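Local coordinates for protein importin-95 (Chaetomium thermophilum, PDB 4XRI) that probably binds a small GTPase and carries proteins into the nucleus as an importin-beta transport receptor built of HEAT repeats, at residues A[634-637]-A[643-646]; A[677-680]-A[685-688]. The protein carries 2 engineered substitutions. All blocks are in the same frame, centred on the assembly; numbering follows the deposited sequence.

Contact 1 (A[634-637]-A[643-646]); sequences SALA and EFAK
A637 sets its methyl squarely on the ring of F644, where the last turns of helix 625-640 meet the short 3-10 turn that leads into helix 648-660. CB lies 3.7 Å from the ring centroid and only 6° off the ring normal, a CH-pi contact with the methyl over the middle of one face. The backbone shares in it: A637 CA comes to 3.6 Å from F644 CD1. CG of F644 stands anti to the backbone N (chi1 -178°), which lays the ring against the side of the helix at A637. L636 adds a looser touch, its CD2 branch 4.2 Å from F644 CE1 with the two side chains set obliquely, while I608 and M609 of helix 605-616 pack on the same leucine. M609 and L682 also touch F644, and Y647 meets its ring edge-to-face. A leucine here, having no ring, would probably leave the A637 methyl without a flat face to lie on and Y647 without its edge-to-face partner. All three touching residues are buried, and what joins them is apolar. Between the two segments the join is made by apolar and CH-pi packing alone.

Contact 2 (A[677-680]-A[685-688]); sequences DVTR and RSQP
S686 faces T679 and V678 across the turn joining helices 665-682 and 690-701, two consecutive helices of the HEAT-repeat solenoid of importin beta. Van der Waals contacts come first. CB of S686 points toward helix 665-682 and lies 4.2 Å from CG1 of V678; it is also 4.0 Å from V678 O. T679 offers its methyl branch, CG2, at 3.8 Å from S686 OG. The closest approach is to the main chain: S686 OG sits 3.4 Å from T679 CA. The CA atoms of T679 and S686 are 5.5 Å apart.

Polar bonding is local to each side. S686 OG is hydrogen-bonded to the carbonyl oxygen of G683, within the turn itself, and T679 OG1 bonds back along its own helix to the carbonyls of V675 and S676. Each hydroxyl is thereby satisfied without the other. Helix 711-725 closes over the contact through A724, which touches both T679 and S686, and through D720, which packs on T679 and forms a salt bridge with R680. The threonine's first torsion (chi1 56°) sets OG1 between its backbone N and carbonyl carbon and leaves CG2, anti to the carbonyl carbon, beside S686 OG, to which T679 CB is equally close at 3.8 Å.

Contact 1 closes before contact 2 opens along the chain, and their centres lie about 10 Å apart. Each joins a helix to the turn that follows it: helix 625-640 ahead of helix 648-660 in contact 1, helix 665-682 ahead of helix 690-701 in contact 2. The two touch directly. S634 OG and D677 OD2, 2.5 Å apart, form a probable hydrogen bond between the helices, and A645 CB packs at 3.6 Å against R685 CG between the turns. Neighbouring helix-turn units are thus stacked helix on helix and turn on turn, within the C-terminal part of the chain, as expected of a superhelical HEAT solenoid.

Contact 1 (A[634-637]-A[643-646])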
loop_
_atom_site.group_PDB
_atom_site.type_symbol
_atom_site.label_atom_id
_atom_site.label_comp_id
_atom_site.label_asym_id
_atom_site.label_seq_id
_atom_site.Cartn_x
_atom_site.Cartn_y
_atom_site.Cartn_z
ATOM N N SER A 634 24.708 8.276 5.801
ATOM C CA SER A 634 23.920 9.447 6.168
ATOM C C SER A 634 23.900 9.633 7.679
ATOM O O SER A 634 24.031 10.751 8.182
ATOM C CB SER A 634 22.491 9.327 5.637
ATOM O OG SER A 634 21.656 10.330 6.189
ATOM N N ALA A 635 23.739 8.523 8.392
ATOM C CA ALA A 635 23.755 8.526 9.850
ATOM C C ALA A 635 25.096 9.024 10.375
ATOM O O ALA A 635 25.152 9.850 11.286
ATOM C CB ALA A 635 23.463 7.139 10.385
ATOM N N LEU A 636 26.175 8.531 9.778
ATOM C CA LEU A 636 27.519 8.902 10.201
ATOM C C LEU A 636 27.797 10.380 9.945
ATOM O O LEU A 636 28.457 11.044 10.746
ATOM C CB LEU A 636 28.565 8.043 9.491
ATOM C CG LEU A 636 29.983 8.237 10.029
ATOM C CD1 LEU A 636 30.066 7.740 11.466
ATOM C CD2 LEU A 636 31.013 7.544 9.153
ATOM N N ALA A 637 27.291 10.894 8.830
ATOM C CA ALA A 637 27.484 12.298 8.494
ATOM C C ALA A 637 26.744 13.194 9.482
ATOM O O ALA A 637 27.271 14.217 9.914
ATOM C CB ALA A 637 27.021 12.575 7.065
ATOM N N GLU A 643 33.295 16.896 11.045
ATOM C CA GLU A 643 34.319 15.857 11.126
ATOM C C GLU A 643 34.185 14.847 9.985
ATOM O O GLU A 643 35.130 14.121 9.675
ATOM C CB GLU A 643 34.247 15.131 12.472
ATOM C CG GLU A 643 35.456 15.354 13.361
ATOM C CD GLU A 643 35.588 14.294 14.440
ATOM O OE1 GLU A 643 34.801 14.327 15.412
ATOM O OE2 GLU A 643 36.477 13.422 14.311
ATOM N N PHE A 644 33.011 14.810 9.365
ATOM C CA PHE A 644 32.743 13.882 8.270
ATOM C C PHE A 644 33.419 14.328 6.973
ATOM O O PHE A 644 33.600 13.529 6.054
ATOM C CB PHE A 644 31.232 13.740 8.058
ATOM C CG PHE A 644 30.855 12.757 6.985
ATOM C CD1 PHE A 644 30.754 11.407 7.272
ATOM C CD2 PHE A 644 30.592 13.187 5.694
ATOM C CE1 PHE A 644 30.402 10.502 6.291
ATOM C CE2 PHE A 644 30.248 12.285 4.708
ATOM C CZ PHE A 644 30.149 10.940 5.009
ATOM N N ALA A 645 33.801 15.600 6.916
ATOM C CA ALA A 645 34.386 16.198 5.716
ATOM C C ALA A 645 35.574 15.418 5.158
ATOM O O ALA A 645 35.800 15.407 3.947
ATOM C CB ALA A 645 34.805 17.628 6.005
ATOM N N LYS A 646 36.325 14.759 6.036
ATOM C CA LYS A 646 37.516 14.028 5.611
ATOM C C LYS A 646 37.191 12.810 4.746
ATOM O O LYS A 646 38.070 12.269 4.073
ATOM C CB LYS A 646 38.341 13.587 6.825
ATOM C CG LYS A 646 37.633 12.644 7.788
ATOM C CD LYS A 646 38.643 11.981 8.715
ATOM C CE LYS A 646 38.001 11.438 9.975
ATOM N NZ LYS A 646 38.996 10.725 10.827
#

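Contact 2 (A[677-680]-A[685-688])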
loop_
_atom_site.group_PDB
_atom_site.type_symbol
_atom_site.label_atom_id
_atom_site.label_comp_id
_atom_site.label_asym_id
_atom_site.label_seq_id
_atom_site.Cartn_x
_atom_site.Cartn_y
_atom_site.Cartn_z
ATOM N N ASP A 677 21.570 15.660 3.459
ATOM C CA ASP A 677 22.230 15.284 4.704
ATOM C C ASP A 677 23.615 15.912 4.821
ATOM O O ASP A 677 23.942 16.525 5.836
ATOM C CB ASP A 677 22.345 13.762 4.813
ATOM C CG ASP A 677 21.003 13.088 4.977
ATOM O OD1 ASP A 677 20.118 13.685 5.623
ATOM O OD2 ASP A 677 20.835 11.961 4.462
ATOM N N VAL A 678 24.417 15.752 3.775
ATOM C CA VAL A 678 25.798 16.219 3.778
ATOM C C VAL A 678 25.906 17.743 3.882
ATOM O O VAL A 678 26.738 18.259 4.629
ATOM C CB VAL A 678 26.540 15.735 2.512
ATOM C CG1 VAL A 678 27.841 16.498 2.316
ATOM C CG2 VAL A 678 26.808 14.237 2.600
ATOM N N THR A 679 25.064 18.459 3.143
ATOM C CA THR A 679 25.106 19.918 3.149
ATOM C C THR A 679 24.616 20.486 4.476
ATOM O O THR A 679 25.120 21.504 4.951
ATOM C CB THR A 679 24.268 20.518 2.004
ATOM O OG1 THR A 679 22.922 20.032 2.083
ATOM C CG2 THR A 679 24.861 20.138 0.660
ATOM N N ARG A 680 23.633 19.824 5.076
ATOM C CA ARG A 680 23.099 20.263 6.358
ATOM C C ARG A 680 24.049 19.917 7.499
ATOM O O ARG A 680 24.193 20.684 8.453
ATOM C CB ARG A 680 21.723 19.640 6.607
ATOM C CG ARG A 680 20.627 20.198 5.711
ATOM C CD ARG A 680 19.324 19.422 5.847
ATOM N NE ARG A 680 18.724 19.566 7.171
ATOM C CZ ARG A 680 17.989 20.608 7.549
ATOM N NH1 ARG A 680 17.765 21.605 6.704
ATOM N NH2 ARG A 680 17.482 20.653 8.774
ATOM N N ARG A 685 31.256 23.780 5.002
ATOM C CA ARG A 685 32.348 22.860 4.709
ATOM C C ARG A 685 32.036 22.002 3.479
ATOM O O ARG A 685 32.932 21.413 2.870
ATOM C CB ARG A 685 32.625 21.973 5.926
ATOM C CG ARG A 685 33.809 21.034 5.785
ATOM C CD ARG A 685 35.066 21.784 5.387
ATOM N NE ARG A 685 36.213 20.895 5.218
ATOM C CZ ARG A 685 36.492 20.239 4.096
ATOM N NH1 ARG A 685 37.560 19.453 4.036
ATOM N NH2 ARG A 685 35.705 20.367 3.039
ATOM N N SER A 686 30.760 21.948 3.109
ATOM C CA SER A 686 30.320 21.147 1.971
ATOM C C SER A 686 30.292 21.955 0.674
ATOM O O SER A 686 30.128 21.397 -0.411
ATOM C CB SER A 686 28.933 20.561 2.242
ATOM O OG SER A 686 27.947 21.578 2.251
ATOM N N GLN A 687 30.455 23.270 0.800
ATOM C CA GLN A 687 30.412 24.192 -0.341
ATOM C C GLN A 687 31.287 23.796 -1.541
ATOM O O GLN A 687 30.855 23.947 -2.683
ATOM C CB GLN A 687 30.800 25.603 0.119
ATOM C CG GLN A 687 30.719 26.688 -0.959
ATOM C CD GLN A 687 31.997 26.822 -1.772
ATOM O OE1 GLN A 687 33.103 26.685 -1.245
ATOM N NE2 GLN A 687 31.850 27.072 -3.067
ATOM N N PRO A 688 32.519 23.302 -1.302
ATOM C CA PRO A 688 33.328 22.937 -2.472
ATOM C C PRO A 688 32.770 21.796 -3.332
ATOM O O PRO A 688 33.258 21.592 -4.444
ATOM C CB PRO A 688 34.665 22.521 -1.845
ATOM C CG PRO A 688 34.737 23.293 -0.591
ATOM C CD PRO A 688 33.336 23.314 -0.073
#